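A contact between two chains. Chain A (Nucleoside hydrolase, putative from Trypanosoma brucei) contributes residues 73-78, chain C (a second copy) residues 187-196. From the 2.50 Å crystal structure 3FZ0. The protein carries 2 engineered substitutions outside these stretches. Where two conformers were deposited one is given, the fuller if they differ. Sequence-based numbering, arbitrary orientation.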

# COMPACT_ATOMS: atom_id res chain seq x y z
N PRO A 73 -10.31 0.44 16.55
CA PRO A 73 -9.76 -0.70 15.81
C PRO A 73 -8.60 -1.36 16.56
O PRO A 73 -7.98 -0.74 17.44
CB PRO A 73 -9.23 -0.07 14.53
CG PRO A 73 -9.76 1.31 14.47
CD PRO A 73 -10.20 1.72 15.81
N LEU A 74 -8.30 -2.60 16.18
CA LEU A 74 -7.12 -3.30 16.63
C LEU A 74 -5.84 -2.48 16.45
O LEU A 74 -4.99 -2.46 17.34
CB LEU A 74 -6.99 -4.64 15.89
CG LEU A 74 -5.98 -5.66 16.41
CD1 LEU A 74 -6.27 -6.03 17.86
CD2 LEU A 74 -6.09 -6.86 15.50
N VAL A 75 -5.71 -1.79 15.31
CA VAL A 75 -4.52 -1.01 14.99
C VAL A 75 -4.81 0.36 14.38
O VAL A 75 -5.22 0.45 13.22
CB VAL A 75 -3.65 -1.76 13.96
CG1 VAL A 75 -2.25 -1.09 13.85
CG2 VAL A 75 -3.54 -3.24 14.33
N GLY A 76 -4.54 1.43 15.13
CA GLY A 76 -4.65 2.82 14.64
C GLY A 76 -6.02 3.41 14.80
O GLY A 76 -6.96 2.71 15.18
N GLU A 77 -6.17 4.69 14.49
CA GLU A 77 -7.46 5.37 14.51
C GLU A 77 -8.43 4.85 13.43
O GLU A 77 -7.97 4.46 12.32
CB GLU A 77 -7.26 6.89 14.33
CG GLU A 77 -5.98 7.31 13.53
CD GLU A 77 -4.97 8.13 14.36
OE1 GLU A 77 -4.34 9.04 13.77
OE2 GLU A 77 -4.81 7.86 15.58
N ARG A 78 -9.74 4.85 13.72
CA ARG A 78 -10.78 4.48 12.76
C ARG A 78 -10.67 5.27 11.46
O ARG A 78 -10.42 6.49 11.45
CB ARG A 78 -12.19 4.64 13.36
CG ARG A 78 -12.55 6.09 13.82
CD ARG A 78 -14.00 6.21 14.30
NE ARG A 78 -14.97 5.68 13.33
CZ ARG A 78 -16.14 5.11 13.66
NH1 ARG A 78 -16.49 4.98 14.92
NH2 ARG A 78 -16.96 4.65 12.72
N PRO C 187 4.89 -4.22 12.92
CA PRO C 187 4.63 -2.79 12.71
C PRO C 187 3.29 -2.38 13.31
O PRO C 187 3.17 -1.29 13.87
CB PRO C 187 4.60 -2.65 11.17
CG PRO C 187 5.18 -3.94 10.63
CD PRO C 187 4.78 -4.99 11.66
N GLU C 188 2.28 -3.23 13.20
CA GLU C 188 1.01 -2.97 13.86
C GLU C 188 1.19 -2.70 15.35
O GLU C 188 0.69 -1.70 15.87
CB GLU C 188 0.02 -4.11 13.60
CG GLU C 188 -0.61 -4.07 12.22
CD GLU C 188 0.25 -4.72 11.13
OE1 GLU C 188 1.34 -5.23 11.44
OE2 GLU C 188 -0.18 -4.73 9.95
N ALA C 189 1.92 -3.56 16.04
CA ALA C 189 2.13 -3.36 17.49
C ALA C 189 2.81 -2.02 17.79
O ALA C 189 2.47 -1.37 18.77
CB ALA C 189 2.92 -4.48 18.06
N GLY C 190 3.76 -1.63 16.95
CA GLY C 190 4.45 -0.34 17.06
C GLY C 190 3.53 0.86 16.95
O GLY C 190 3.66 1.80 17.71
N VAL C 191 2.58 0.82 16.01
CA VAL C 191 1.56 1.86 15.89
C VAL C 191 0.72 1.93 17.17
O VAL C 191 0.50 3.00 17.70
CB VAL C 191 0.66 1.60 14.65
CG1 VAL C 191 -0.63 2.46 14.70
CG2 VAL C 191 1.44 1.85 13.39
N VAL C 192 0.28 0.78 17.69
CA VAL C 192 -0.48 0.75 18.93
C VAL C 192 0.29 1.43 20.09
O VAL C 192 -0.30 2.22 20.87
CB VAL C 192 -0.90 -0.73 19.31
CG1 VAL C 192 -1.45 -0.81 20.74
CG2 VAL C 192 -1.92 -1.27 18.31
N VAL C 193 1.59 1.14 20.20
CA VAL C 193 2.38 1.70 21.27
C VAL C 193 2.54 3.24 21.13
O VAL C 193 2.35 3.99 22.10
CB VAL C 193 3.74 0.99 21.43
CG1 VAL C 193 4.67 1.83 22.27
CG2 VAL C 193 3.54 -0.38 22.06
N LEU C 194 2.85 3.68 19.91
CA LEU C 194 3.16 5.07 19.65
C LEU C 194 1.89 5.91 19.53
O LEU C 194 1.93 7.11 19.80
CB LEU C 194 4.04 5.17 18.40
CG LEU C 194 5.47 4.61 18.51
CD1 LEU C 194 6.12 4.46 17.13
CD2 LEU C 194 6.37 5.51 19.42
N GLN C 195 0.77 5.31 19.14
CA GLN C 195 -0.48 6.06 19.04
C GLN C 195 -1.25 6.14 20.37
O GLN C 195 -2.26 6.84 20.43
CB GLN C 195 -1.42 5.49 17.98
CG GLN C 195 -0.94 5.68 16.53
CD GLN C 195 -0.87 7.14 16.14
OE1 GLN C 195 0.20 7.68 15.85
NE2 GLN C 195 -2.02 7.78 16.13
N HIS C 196 -0.79 5.42 21.39
CA HIS C 196 -1.53 5.33 22.64
C HIS C 196 -1.61 6.67 23.33
O HIS C 196 -0.60 7.38 23.47
CB HIS C 196 -0.85 4.31 23.56
CG HIS C 196 -1.37 4.34 24.96
ND1 HIS C 196 -2.57 3.78 25.31
CD2 HIS C 196 -0.85 4.87 26.10
CE1 HIS C 196 -2.78 3.97 26.60
NE2 HIS C 196 -1.75 4.63 27.11

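How do the two backbones meet? The chain C stretch is largely helical, its turns held by bonds such as V192(C) N to E188(C) O at 3.1 Å, while the chain A stretch is a loop that folds back on itself, without regular helix or strand. The loop lies against one face of the helix, and the nearest CA atoms are those of V75(A) and V192(C), 5.9 Å apart. A189(C) and G190(C) fall on the far side and make no contact.

What does V75(A) do in the middle? With chi1 at -168° (t), it brings CG1 to 3.6 Å from E188(C) O and 4.0 Å from V191(C) CG1, while CG2 lies 3.7 Å from E188(C) CG. One branched side chain thus touches successive parts of the helix, and these are van der Waals contacts among buried groups. E188(C), m at chi1 and p at chi2, offers its aliphatic portion here; its end leads away, and both carboxylate oxygens are hydrogen-bonded elsewhere in the structure.

How do V191(C) and V192(C) answer? Both are t, a rotamer that suits a beta-branched residue in a helix because it keeps the methyls clear of the preceding turn. V191(C) points toward the loop, its CG1 also 4.0 Å from G76(A) CA. V192(C) leaves sideways, yet its CG2 reaches 3.4 Å from L74(A) O, a close packing contact. G76(A) has a phi of 88°, which favours glycine.

What polar link closes the contact? Q195(C), m at both chi1 and chi2, points toward the loop and donates from NE2 to E77(A) OE2 at 2.8 Å. The 122° angle makes this hydrogen bond weak despite its short length. E77(A) departs sideways, but its end comes nearer through off-rotamer chi1 and chi2 values of 28° and -117°; two conformers were deposited for this exposed residue.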